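Local coordinates for regulatory protein SWI6 (Saccharomyces cerevisiae, PDB 1SW6), which acts as the shared SWI6 subunit of the SBF and MBF complexes that drive cell-cycle-dependent transcription, the present chain being its ankyrin-repeat fragment, at residues C167-A171 with F183-L187; L205-I210 with D284-A290; L225-M229 with A301-Y305; M229-K235 with L266-I271. One frame throughout, in Å; residues are numbered along the deposited sequence.

Contact 1: C167-A171 with F183-L187; sequences CLVKA and FEALL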
loop_
_atom_site.group_PDB
_atom_site.type_symbol
_atom_site.label_atom_id
_atom_site.label_comp_id
_atom_site.label_asym_id
_atom_site.label_seq_id
_atom_site.Cartn_x
_atom_site.Cartn_y
_atom_site.Cartn_z
ATOM N N CYS A 167 -10.614 -7.265 -6.669
ATOM C CA CYS A 167 -10.483 -5.816 -6.701
ATOM C C CYS A 167 -11.560 -5.150 -5.858
ATOM O O CYS A 167 -11.317 -4.114 -5.249
ATOM C CB CYS A 167 -10.528 -5.281 -8.145
ATOM S SG CYS A 167 -11.990 -5.730 -9.096
ATOM N N LEU A 168 -12.750 -5.739 -5.811
ATOM C CA LEU A 168 -13.818 -5.163 -5.005
ATOM C C LEU A 168 -13.428 -5.247 -3.525
ATOM O O LEU A 168 -13.787 -4.381 -2.734
ATOM C CB LEU A 168 -15.142 -5.889 -5.257
ATOM C CG LEU A 168 -16.300 -5.365 -4.403
ATOM C CD1 LEU A 168 -16.623 -3.938 -4.811
ATOM C CD2 LEU A 168 -17.530 -6.270 -4.567
ATOM N N VAL A 169 -12.687 -6.290 -3.154
ATOM C CA VAL A 169 -12.229 -6.443 -1.771
ATOM C C VAL A 169 -11.349 -5.235 -1.383
ATOM O O VAL A 169 -11.350 -4.797 -0.239
ATOM C CB VAL A 169 -11.442 -7.782 -1.599
ATOM C CG1 VAL A 169 -10.709 -7.824 -0.242
ATOM C CG2 VAL A 169 -12.421 -8.956 -1.686
ATOM N N LYS A 170 -10.613 -4.689 -2.349
ATOM C CA LYS A 170 -9.762 -3.528 -2.089
ATOM C C LYS A 170 -10.619 -2.317 -1.759
ATOM O O LYS A 170 -10.240 -1.479 -0.937
ATOM C CB LYS A 170 -8.881 -3.229 -3.308
ATOM C CG LYS A 170 -7.925 -4.368 -3.630
ATOM C CD LYS A 170 -7.167 -4.777 -2.370
ATOM C CE LYS A 170 -6.551 -6.150 -2.513
ATOM N NZ LYS A 170 -5.902 -6.563 -1.245
ATOM N N ALA A 171 -11.787 -2.241 -2.388
ATOM C CA ALA A 171 -12.708 -1.143 -2.138
ATOM C C ALA A 171 -13.135 -1.131 -0.681
ATOM O O ALA A 171 -13.307 -0.061 -0.087
ATOM C CB ALA A 171 -13.946 -1.271 -3.030
ATOM N N PHE A 183 -18.650 4.225 -3.879
ATOM C CA PHE A 183 -18.975 2.814 -3.664
ATOM C C PHE A 183 -20.232 2.274 -4.335
ATOM O O PHE A 183 -20.173 1.237 -5.003
ATOM C CB PHE A 183 -19.040 2.494 -2.169
ATOM C CG PHE A 183 -19.029 1.020 -1.872
ATOM C CD1 PHE A 183 -17.948 0.224 -2.260
ATOM C CD2 PHE A 183 -20.087 0.424 -1.201
ATOM C CE1 PHE A 183 -17.924 -1.144 -1.978
ATOM C CE2 PHE A 183 -20.072 -0.947 -0.915
ATOM C CZ PHE A 183 -18.986 -1.728 -1.305
ATOM N N GLU A 184 -21.366 2.948 -4.163
ATOM C CA GLU A 184 -22.594 2.451 -4.760
ATOM C C GLU A 184 -22.502 2.388 -6.274
ATOM O O GLU A 184 -22.966 1.419 -6.881
ATOM C CB GLU A 184 -23.803 3.288 -4.324
ATOM C CG GLU A 184 -25.135 2.750 -4.868
ATOM C CD GLU A 184 -26.336 3.146 -4.012
ATOM O OE1 GLU A 184 -26.220 4.095 -3.209
ATOM O OE2 GLU A 184 -27.400 2.511 -4.146
ATOM N N ALA A 185 -21.899 3.406 -6.889
ATOM C CA ALA A 185 -21.748 3.411 -8.342
ATOM C C ALA A 185 -20.760 2.317 -8.745
ATOM O O ALA A 185 -20.898 1.695 -9.804
ATOM C CB ALA A 185 -21.243 4.779 -8.824
ATOM N N LEU A 186 -19.763 2.081 -7.898
ATOM C CA LEU A 186 -18.760 1.038 -8.178
ATOM C C LEU A 186 -19.381 -0.368 -8.291
ATOM O O LEU A 186 -18.934 -1.205 -9.077
ATOM C CB LEU A 186 -17.703 1.023 -7.077
ATOM C CG LEU A 186 -16.516 0.076 -7.278
ATOM C CD1 LEU A 186 -15.653 0.558 -8.439
ATOM C CD2 LEU A 186 -15.688 0.040 -5.992
ATOM N N LEU A 187 -20.409 -0.630 -7.500
ATOM C CA LEU A 187 -21.046 -1.933 -7.534
ATOM C C LEU A 187 -21.666 -2.233 -8.902
ATOM O O LEU A 187 -21.743 -3.390 -9.298
ATOM C CB LEU A 187 -22.099 -2.031 -6.419
ATOM C CG LEU A 187 -21.490 -2.038 -5.006
ATOM C CD1 LEU A 187 -22.583 -2.046 -3.945
ATOM C CD2 LEU A 187 -20.590 -3.266 -4.852
#

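Contact 2: L205-I210 with D284-A290; sequences LHHIII and DTCLNIA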
loop_
_atom_site.group_PDB
_atom_site.type_symbol
_atom_site.label_atom_id
_atom_site.label_comp_id
_atom_site.label_asym_id
_atom_site.label_seq_id
_atom_site.Cartn_x
_atom_site.Cartn_y
_atom_site.Cartn_z
ATOM N N LEU A 205 -18.192 -9.570 2.731
ATOM C CA LEU A 205 -18.706 -9.182 4.046
ATOM C C LEU A 205 -17.681 -9.413 5.135
ATOM O O LEU A 205 -17.612 -8.656 6.088
ATOM C CB LEU A 205 -19.980 -9.947 4.411
ATOM C CG LEU A 205 -21.254 -9.572 3.660
ATOM C CD1 LEU A 205 -22.460 -10.292 4.286
ATOM C CD2 LEU A 205 -21.441 -8.053 3.726
ATOM N N HIS A 206 -16.889 -10.470 5.011
ATOM C CA HIS A 206 -15.883 -10.737 6.033
ATOM C C HIS A 206 -14.898 -9.583 6.050
ATOM O O HIS A 206 -14.505 -9.113 7.110
ATOM C CB HIS A 206 -15.123 -12.034 5.747
ATOM C CG HIS A 206 -15.847 -13.270 6.169
ATOM N ND1 HIS A 206 -16.461 -14.116 5.272
ATOM C CD2 HIS A 206 -16.038 -13.818 7.395
ATOM C CE1 HIS A 206 -16.995 -15.132 5.924
ATOM N NE2 HIS A 206 -16.753 -14.976 7.213
ATOM N N HIS A 207 -14.511 -9.125 4.864
ATOM C CA HIS A 207 -13.555 -8.036 4.752
ATOM C C HIS A 207 -14.103 -6.709 5.252
ATOM O O HIS A 207 -13.366 -5.937 5.867
ATOM C CB HIS A 207 -13.065 -7.908 3.299
ATOM C CG HIS A 207 -12.155 -9.020 2.870
ATOM N ND1 HIS A 207 -10.868 -9.159 3.350
ATOM C CD2 HIS A 207 -12.355 -10.063 2.029
ATOM C CE1 HIS A 207 -10.319 -10.240 2.823
ATOM N NE2 HIS A 207 -11.200 -10.806 2.018
ATOM N N ILE A 208 -15.386 -6.439 5.006
ATOM C CA ILE A 208 -15.990 -5.189 5.465
ATOM C C ILE A 208 -15.864 -5.154 6.987
ATOM O O ILE A 208 -15.382 -4.179 7.571
ATOM C CB ILE A 208 -17.489 -5.093 5.073
ATOM C CG1 ILE A 208 -17.626 -4.941 3.549
ATOM C CG2 ILE A 208 -18.142 -3.923 5.806
ATOM C CD1 ILE A 208 -19.035 -4.726 3.070
ATOM N N ILE A 209 -16.287 -6.237 7.623
ATOM C CA ILE A 209 -16.205 -6.339 9.063
ATOM C C ILE A 209 -14.762 -6.266 9.555
ATOM O O ILE A 209 -14.487 -5.572 10.524
ATOM C CB ILE A 209 -16.875 -7.637 9.543
ATOM C CG1 ILE A 209 -18.357 -7.366 9.828
ATOM C CG2 ILE A 209 -16.181 -8.169 10.783
ATOM C CD1 ILE A 209 -19.147 -6.872 8.639
ATOM N N ILE A 210 -13.839 -6.972 8.900
ATOM C CA ILE A 210 -12.442 -6.915 9.332
ATOM C C ILE A 210 -11.985 -5.459 9.346
ATOM O O ILE A 210 -11.258 -5.023 10.240
ATOM C CB ILE A 210 -11.494 -7.692 8.387
ATOM C CG1 ILE A 210 -11.748 -9.193 8.483
ATOM C CG2 ILE A 210 -10.048 -7.385 8.745
ATOM C CD1 ILE A 210 -11.506 -9.772 9.838
ATOM N N ASP A 284 -15.599 -18.958 10.930
ATOM C CA ASP A 284 -16.198 -17.718 11.424
ATOM C C ASP A 284 -17.109 -17.053 10.407
ATOM O O ASP A 284 -16.785 -16.989 9.213
ATOM C CB ASP A 284 -15.137 -16.664 11.768
ATOM C CG ASP A 284 -14.376 -16.974 13.038
ATOM O OD1 ASP A 284 -15.007 -17.433 14.014
ATOM O OD2 ASP A 284 -13.146 -16.728 13.062
ATOM N N THR A 285 -18.234 -16.541 10.891
ATOM C CA THR A 285 -19.140 -15.798 10.040
ATOM C C THR A 285 -18.651 -14.362 10.257
ATOM O O THR A 285 -17.901 -14.108 11.203
ATOM C CB THR A 285 -20.578 -15.907 10.526
ATOM O OG1 THR A 285 -20.643 -15.508 11.893
ATOM C CG2 THR A 285 -21.086 -17.324 10.374
ATOM N N CYS A 286 -19.048 -13.422 9.405
ATOM C CA CYS A 286 -18.589 -12.061 9.617
ATOM C C CYS A 286 -19.101 -11.586 10.979
ATOM O O CYS A 286 -18.440 -10.816 11.677
ATOM C CB CYS A 286 -19.041 -11.137 8.472
ATOM S SG CYS A 286 -20.820 -10.921 8.192
ATOM N N LEU A 287 -20.260 -12.085 11.381
ATOM C CA LEU A 287 -20.819 -11.708 12.675
ATOM C C LEU A 287 -19.924 -12.155 13.833
ATOM O O LEU A 287 -19.766 -11.427 14.816
ATOM C CB LEU A 287 -22.212 -12.320 12.857
ATOM C CG LEU A 287 -22.861 -12.064 14.214
ATOM C CD1 LEU A 287 -23.033 -10.555 14.430
ATOM C CD2 LEU A 287 -24.201 -12.794 14.285
ATOM N N ASN A 288 -19.356 -13.357 13.720
ATOM C CA ASN A 288 -18.492 -13.904 14.768
ATOM C C ASN A 288 -17.182 -13.114 14.864
ATOM O O ASN A 288 -16.644 -12.929 15.951
ATOM C CB ASN A 288 -18.204 -15.390 14.511
ATOM C CG ASN A 288 -18.017 -16.179 15.812
ATOM O OD1 ASN A 288 -17.963 -15.598 16.892
ATOM N ND2 ASN A 288 -17.915 -17.506 15.707
ATOM N N ILE A 289 -16.669 -12.659 13.721
ATOM C CA ILE A 289 -15.452 -11.851 13.682
ATOM C C ILE A 289 -15.788 -10.505 14.320
ATOM O O ILE A 289 -14.993 -9.931 15.069
ATOM C CB ILE A 289 -14.994 -11.604 12.223
ATOM C CG1 ILE A 289 -14.375 -12.884 11.645
ATOM C CG2 ILE A 289 -14.027 -10.416 12.162
ATOM C CD1 ILE A 289 -14.082 -12.811 10.162
ATOM N N ALA A 290 -16.982 -10.010 14.023
ATOM C CA ALA A 290 -17.433 -8.734 14.549
ATOM C C ALA A 290 -17.662 -8.767 16.063
ATOM O O ALA A 290 -17.374 -7.797 16.756
ATOM C CB ALA A 290 -18.726 -8.301 13.833
#

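Contact 3: L225-M229 with A301-Y305; sequences LDILM and ALLDY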
loop_
_atom_site.group_PDB
_atom_site.type_symbol
_atom_site.label_atom_id
_atom_site.label_comp_id
_atom_site.label_asym_id
_atom_site.label_seq_id
_atom_site.Cartn_x
_atom_site.Cartn_y
_atom_site.Cartn_z
ATOM N N LEU A 225 -21.344 -1.723 4.190
ATOM C CA LEU A 225 -22.344 -2.740 4.490
ATOM C C LEU A 225 -23.746 -2.302 4.090
ATOM O O LEU A 225 -24.453 -3.044 3.402
ATOM C CB LEU A 225 -22.324 -3.083 5.977
ATOM C CG LEU A 225 -23.443 -4.013 6.469
ATOM C CD1 LEU A 225 -23.443 -5.305 5.648
ATOM C CD2 LEU A 225 -23.241 -4.327 7.941
ATOM N N ASP A 226 -24.152 -1.104 4.507
ATOM C CA ASP A 226 -25.496 -0.624 4.183
ATOM C C ASP A 226 -25.683 -0.363 2.692
ATOM O O ASP A 226 -26.724 -0.689 2.142
ATOM C CB ASP A 226 -25.842 0.637 4.984
ATOM C CG ASP A 226 -25.963 0.368 6.477
ATOM O OD1 ASP A 226 -26.278 -0.782 6.864
ATOM O OD2 ASP A 226 -25.753 1.308 7.270
ATOM N N ILE A 227 -24.683 0.222 2.042
ATOM C CA ILE A 227 -24.774 0.477 0.605
ATOM C C ILE A 227 -24.918 -0.841 -0.153
ATOM O O ILE A 227 -25.688 -0.933 -1.101
ATOM C CB ILE A 227 -23.516 1.211 0.052
ATOM C CG1 ILE A 227 -23.526 2.678 0.482
ATOM C CG2 ILE A 227 -23.477 1.119 -1.467
ATOM C CD1 ILE A 227 -24.753 3.434 0.022
ATOM N N LEU A 228 -24.169 -1.861 0.264
ATOM C CA LEU A 228 -24.239 -3.163 -0.391
ATOM C C LEU A 228 -25.648 -3.774 -0.284
ATOM O O LEU A 228 -26.198 -4.262 -1.278
ATOM C CB LEU A 228 -23.210 -4.120 0.228
ATOM C CG LEU A 228 -23.222 -5.572 -0.273
ATOM C CD1 LEU A 228 -23.260 -5.594 -1.790
ATOM C CD2 LEU A 228 -21.992 -6.309 0.223
ATOM N N MET A 229 -26.224 -3.754 0.917
ATOM C CA MET A 229 -27.565 -4.310 1.107
ATOM C C MET A 229 -28.601 -3.509 0.302
ATOM O O MET A 229 -29.439 -4.086 -0.389
ATOM C CB MET A 229 -27.934 -4.329 2.590
ATOM C CG MET A 229 -27.087 -5.287 3.435
ATOM S SD MET A 229 -27.168 -7.013 2.852
ATOM C CE MET A 229 -28.884 -7.393 3.280
ATOM N N ALA A 301 -25.962 -3.808 13.393
ATOM C CA ALA A 301 -26.400 -3.677 12.002
ATOM C C ALA A 301 -26.554 -5.073 11.385
ATOM O O ALA A 301 -27.568 -5.369 10.745
ATOM C CB ALA A 301 -25.404 -2.860 11.213
ATOM N N LEU A 302 -25.552 -5.928 11.593
ATOM C CA LEU A 302 -25.584 -7.290 11.066
ATOM C C LEU A 302 -26.711 -8.129 11.663
ATOM O O LEU A 302 -27.331 -8.933 10.960
ATOM C CB LEU A 302 -24.264 -8.010 11.335
ATOM C CG LEU A 302 -23.053 -7.710 10.462
ATOM C CD1 LEU A 302 -21.865 -8.463 11.024
ATOM C CD2 LEU A 302 -23.332 -8.115 9.009
ATOM N N LEU A 303 -26.946 -7.968 12.960
ATOM C CA LEU A 303 -27.998 -8.720 13.624
ATOM C C LEU A 303 -29.343 -8.307 13.049
ATOM O O LEU A 303 -30.214 -9.157 12.807
ATOM C CB LEU A 303 -27.959 -8.481 15.140
ATOM C CG LEU A 303 -26.868 -9.264 15.895
ATOM C CD1 LEU A 303 -26.788 -8.779 17.333
ATOM C CD2 LEU A 303 -27.172 -10.765 15.850
ATOM N N ASP A 304 -29.506 -7.005 12.819
ATOM C CA ASP A 304 -30.754 -6.493 12.268
ATOM C C ASP A 304 -30.993 -6.965 10.837
ATOM O O ASP A 304 -32.123 -6.940 10.359
ATOM C CB ASP A 304 -30.785 -4.964 12.324
ATOM C CG ASP A 304 -30.946 -4.438 13.748
ATOM O OD1 ASP A 304 -31.107 -5.263 14.675
ATOM O OD2 ASP A 304 -30.916 -3.204 13.942
ATOM N N TYR A 305 -29.936 -7.389 10.151
ATOM C CA TYR A 305 -30.092 -7.875 8.789
ATOM C C TYR A 305 -30.397 -9.369 8.853
ATOM O O TYR A 305 -30.645 -10.011 7.827
ATOM C CB TYR A 305 -28.832 -7.604 7.959
ATOM C CG TYR A 305 -28.703 -6.173 7.427
ATOM C CD1 TYR A 305 -27.495 -5.476 7.529
ATOM C CD2 TYR A 305 -29.779 -5.532 6.801
ATOM C CE1 TYR A 305 -27.358 -4.159 7.023
ATOM C CE2 TYR A 305 -29.655 -4.230 6.295
ATOM C CZ TYR A 305 -28.437 -3.550 6.410
ATOM O OH TYR A 305 -28.308 -2.263 5.923
HETATM O O HOH W 1 -29.083 -0.674 3.704
#

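Contact 4: M229-K235 with L266-I271; sequences MGWIVKK and LDLKWI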
loop_
_atom_site.group_PDB
_atom_site.type_symbol
_atom_site.label_atom_id
_atom_site.label_comp_id
_atom_site.label_asym_id
_atom_site.label_seq_id
_atom_site.Cartn_x
_atom_site.Cartn_y
_atom_site.Cartn_z
ATOM N N MET A 229 -26.224 -3.754 0.917
ATOM C CA MET A 229 -27.565 -4.310 1.107
ATOM C C MET A 229 -28.601 -3.509 0.302
ATOM O O MET A 229 -29.439 -4.086 -0.389
ATOM C CB MET A 229 -27.934 -4.329 2.590
ATOM C CG MET A 229 -27.087 -5.287 3.435
ATOM S SD MET A 229 -27.168 -7.013 2.852
ATOM C CE MET A 229 -28.884 -7.393 3.280
ATOM N N GLY A 230 -28.536 -2.181 0.380
ATOM C CA GLY A 230 -29.465 -1.366 -0.381
ATOM C C GLY A 230 -29.337 -1.614 -1.880
ATOM O O GLY A 230 -30.343 -1.694 -2.599
ATOM N N TRP A 231 -28.100 -1.750 -2.355
ATOM C CA TRP A 231 -27.841 -1.983 -3.781
ATOM C C TRP A 231 -28.505 -3.271 -4.262
ATOM O O TRP A 231 -29.089 -3.314 -5.349
ATOM C CB TRP A 231 -26.331 -2.072 -4.053
ATOM C CG TRP A 231 -25.979 -2.221 -5.532
ATOM C CD1 TRP A 231 -25.765 -1.213 -6.435
ATOM C CD2 TRP A 231 -25.821 -3.446 -6.256
ATOM N NE1 TRP A 231 -25.481 -1.742 -7.675
ATOM C CE2 TRP A 231 -25.510 -3.109 -7.591
ATOM C CE3 TRP A 231 -25.910 -4.801 -5.906
ATOM C CZ2 TRP A 231 -25.287 -4.076 -8.579
ATOM C CZ3 TRP A 231 -25.685 -5.766 -6.888
ATOM C CH2 TRP A 231 -25.379 -5.394 -8.211
ATOM N N ILE A 232 -28.410 -4.325 -3.451
ATOM C CA ILE A 232 -28.996 -5.590 -3.828
ATOM C C ILE A 232 -30.513 -5.455 -3.993
ATOM O O ILE A 232 -31.065 -5.937 -4.973
ATOM C CB ILE A 232 -28.657 -6.713 -2.797
ATOM C CG1 ILE A 232 -27.480 -7.570 -3.288
ATOM C CG2 ILE A 232 -29.819 -7.664 -2.660
ATOM C CD1 ILE A 232 -26.187 -6.839 -3.433
ATOM N N VAL A 233 -31.180 -4.784 -3.058
ATOM C CA VAL A 233 -32.638 -4.640 -3.144
ATOM C C VAL A 233 -33.107 -3.602 -4.168
ATOM O O VAL A 233 -34.165 -3.765 -4.775
ATOM C CB VAL A 233 -33.268 -4.317 -1.753
ATOM C CG1 VAL A 233 -33.074 -5.491 -0.814
ATOM C CG2 VAL A 233 -32.612 -3.077 -1.142
ATOM N N LYS A 234 -32.324 -2.550 -4.385
ATOM C CA LYS A 234 -32.719 -1.528 -5.350
ATOM C C LYS A 234 -32.477 -1.896 -6.818
ATOM O O LYS A 234 -33.161 -1.385 -7.703
ATOM C CB LYS A 234 -32.020 -0.203 -5.038
ATOM C CG LYS A 234 -32.314 0.322 -3.639
ATOM C CD LYS A 234 -31.859 1.759 -3.446
ATOM C CE LYS A 234 -30.367 1.935 -3.668
ATOM N NZ LYS A 234 -29.962 3.383 -3.584
ATOM N N LYS A 235 -31.533 -2.788 -7.095
ATOM C CA LYS A 235 -31.261 -3.126 -8.490
ATOM C C LYS A 235 -32.395 -3.888 -9.175
ATOM O O LYS A 235 -32.467 -3.932 -10.407
ATOM C CB LYS A 235 -29.957 -3.921 -8.614
ATOM C CG LYS A 235 -30.030 -5.359 -8.173
ATOM C CD LYS A 235 -28.816 -6.113 -8.697
ATOM C CE LYS A 235 -28.929 -7.604 -8.442
ATOM N NZ LYS A 235 -30.162 -8.201 -9.028
ATOM N N LEU A 266 -28.440 -12.689 -8.487
ATOM C CA LEU A 266 -27.928 -12.002 -7.305
ATOM C C LEU A 266 -29.030 -11.144 -6.682
ATOM O O LEU A 266 -29.254 -10.010 -7.107
ATOM C CB LEU A 266 -26.745 -11.101 -7.677
ATOM C CG LEU A 266 -25.359 -11.271 -7.035
ATOM C CD1 LEU A 266 -24.525 -10.034 -7.387
ATOM C CD2 LEU A 266 -25.452 -11.414 -5.526
ATOM N N ASP A 267 -29.723 -11.679 -5.682
ATOM C CA ASP A 267 -30.782 -10.922 -5.026
ATOM C C ASP A 267 -30.691 -11.037 -3.504
ATOM O O ASP A 267 -29.762 -11.647 -2.966
ATOM C CB ASP A 267 -32.163 -11.377 -5.529
ATOM C CG ASP A 267 -32.413 -12.860 -5.308
ATOM O OD1 ASP A 267 -33.342 -13.411 -5.938
ATOM O OD2 ASP A 267 -31.694 -13.476 -4.502
ATOM N N LEU A 268 -31.656 -10.445 -2.815
ATOM C CA LEU A 268 -31.646 -10.453 -1.366
ATOM C C LEU A 268 -31.601 -11.855 -0.762
ATOM O O LEU A 268 -30.778 -12.133 0.119
ATOM C CB LEU A 268 -32.852 -9.676 -0.828
ATOM C CG LEU A 268 -32.939 -9.630 0.704
ATOM C CD1 LEU A 268 -31.692 -8.972 1.283
ATOM C CD2 LEU A 268 -34.185 -8.872 1.123
ATOM N N LYS A 269 -32.464 -12.751 -1.231
ATOM C CA LYS A 269 -32.442 -14.084 -0.669
ATOM C C LYS A 269 -31.116 -14.814 -0.954
ATOM O O LYS A 269 -30.681 -15.671 -0.167
ATOM C CB LYS A 269 -33.653 -14.890 -1.154
ATOM C CG LYS A 269 -33.838 -15.029 -2.642
ATOM C CD LYS A 269 -35.166 -15.745 -2.881
ATOM C CE LYS A 269 -35.434 -15.999 -4.347
ATOM N NZ LYS A 269 -35.594 -14.724 -5.091
ATOM N N TRP A 270 -30.463 -14.471 -2.064
ATOM C CA TRP A 270 -29.185 -15.105 -2.380
ATOM C C TRP A 270 -28.141 -14.630 -1.379
ATOM O O TRP A 270 -27.343 -15.422 -0.893
ATOM C CB TRP A 270 -28.692 -14.752 -3.785
ATOM C CG TRP A 270 -27.476 -15.567 -4.168
ATOM C CD1 TRP A 270 -27.469 -16.794 -4.782
ATOM C CD2 TRP A 270 -26.098 -15.249 -3.903
ATOM N NE1 TRP A 270 -26.179 -17.256 -4.912
ATOM C CE2 TRP A 270 -25.319 -16.329 -4.384
ATOM C CE3 TRP A 270 -25.449 -14.159 -3.305
ATOM C CZ2 TRP A 270 -23.918 -16.348 -4.290
ATOM C CZ3 TRP A 270 -24.047 -14.179 -3.209
ATOM C CH2 TRP A 270 -23.303 -15.270 -3.700
ATOM N N ILE A 271 -28.155 -13.331 -1.083
ATOM C CA ILE A 271 -27.208 -12.740 -0.137
ATOM C C ILE A 271 -27.393 -13.375 1.235
ATOM O O ILE A 271 -26.423 -13.793 1.871
ATOM C CB ILE A 271 -27.413 -11.204 -0.030
ATOM C CG1 ILE A 271 -27.106 -10.539 -1.374
ATOM C CG2 ILE A 271 -26.488 -10.617 1.018
ATOM C CD1 ILE A 271 -25.667 -10.726 -1.830
#

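Contact 1: C167-A171 with F183-L187
L168 carries the largest share of this small apolar contact. Its CA-to-CB bond runs sideways to helix 183-190, but the t,p rotamer swings the end of the side chain across, so that CD1 meets three residues there: L187 CD2 lies 4.0 Å from L168 CD1, F183 CE1 4.2 Å and L186 CD2 4.3 Å. One methyl group is thus held among an aromatic ring and two leucines. A171, one turn further along, has its CA-to-CB bond directed toward the partner helix and supplies the closest approach, 3.7 Å from its CB to L186 CD2. A171 CB also lies 4.1 Å from F183 CE1, at the edge of the ring and near its plane. L186 answers from the other helix, its CA-to-CB bond directed at 167-171 and its CD2 reaching both L168 and A171. The two segment axes stay 11.6 Å apart, so the backbones do not touch and the gap is bridged entirely by side chains; 172 Å² is buried. F183 and L187 also pack on helix 218-234 of the following repeat, while A171 touches T139 and L186 touches L144 and V147 of the preceding one. With N-to-C directions at 168°, the segments run nearly antiparallel, as the paired helices of an ankyrin repeat do, and here they form the helical hairpin of the second repeat.

Contact 2: L205-I210 with D284-A290
I209 and I289 meet at the apolar centre, each with its CA-to-CB bond directed at the other segment and their CG2 methyls 3.4 Å apart. C286 fits beside them: its CB is 4.1 Å from I209 CG1 and 3.7 Å from L205 O, bringing the start of helix 286-293 close to the backbone of helix 204-212. Further out, I210 CD1 lies 3.5 Å from I289 CG2, and H206 CD2 is 3.5 Å from I289 CD1, which sits at the ring edge. The polar margin is the hydrogen bond from H206 NE2 to D284 O, 2.8 Å long, which ties the histidine to the turn leading into the second helix. H206 ND1 is hydrogen-bonded to the T203 amide, so both ring nitrogens are engaged. T285 N-caps that helix, its OG1 accepting from N288 N at 3.1 Å. Running nearly parallel, at 12° and 9.0 Å between segment axes, these first helices of consecutive ankyrin repeats lie side by side, with helix 218-234 against L205 and helix 296-304 against I209 and C286.

Contact 3: L225-M229 with A301-Y305
Stacking of consecutive ankyrin repeats brings their second helices together as well as their first, and this contact joins the second helix of the third repeat to that of the fourth. Y305, just past the end of helix 296-304, dominates it with 97 Å² covered. M229 CG sits 3.8 Å from the centroid of the Y305 ring and 16° off the normal, a CH-pi contact over the face. The sulfur follows in a Met-aromatic contact, M229 SD being 4.8 Å from the Y305 centroid. L225 CG adds an apolar contact 4.0 Å from Y305 CE1. The hydroxyl extends beyond these apolar contacts to the polar edge, where Y305 OH donates to D226 OD1 at 2.7 Å. A water reinforces the link, donating to D226 O and to Y305 OH, both at 2.8 Å, so the tyrosine is held to the side chain and backbone of one residue. D226 OD2 has its own partner in K222, one turn earlier. On the inner side, L225 CD2 lies 3.9 Å from L302 CD2 and 4.2 Å from A301 CB. There the contact merges with the layer of first helices, L225 touching L205 and L302 touching I209 of helix 204-212. On its other flanks, M229 continues onto helix 268-276 through L268 and I271, and I227 of helix 218-234 packs on helix 183-190.

Contact 4: M229-K235 with L266-I271
L266, in the link between helices 261-265 and 268-276, points toward helix 218-234, and its CD1 lies 4.5 Å from W231 CZ3, at the indole edge. The indole is tethered on its far end by D188, and K235 NZ hydrogen-bonds to L263 O. D267 turns its CA-to-CB bond away and serves its own helix as N-cap, its OD2 accepting from W270 N at 2.9 Å while OD1 forms a salt bridge with K269 NZ at 2.7 Å. Its backbone is nonetheless close, D267 C lying 3.6 Å from I232 CG2. L268 N lies 3.3 Å from I232 CG2, with L268 CD1 3.8 Å from M229 CE and L268 CD2 4.1 Å from V233 CG1. I271, one turn on, completes the apolar cluster: its CG1 is 3.6 Å from I232 CG1 and its CG2 4.1 Å from M229 SD. The end of the long second helix thus receives the start of an additional helix within the third ankyrin repeat, an elaboration of the canonical two-helix unit.

Contacts 1, 2 and 4 are largely buried, whereas contact 3 reaches the surface, where its tyrosine and aspartate meet water. Contact 1 pairs two antiparallel helices of one repeat purely through apolar groups; contacts 2 and 3 join the third repeat to the fourth, first helix to first and second to second, and add one direct hydrogen bond each, to a backbone carbonyl in contact 2 and a carboxylate in contact 3. L302 and L225 pack against residues of contact 2. Contact 4, which shares M229 with contact 3, is mainly apolar, the D267 cap and D267–K269 salt bridge lying within its second segment. The salt bridge E184–K234 ties contact 1 to helix 218-234.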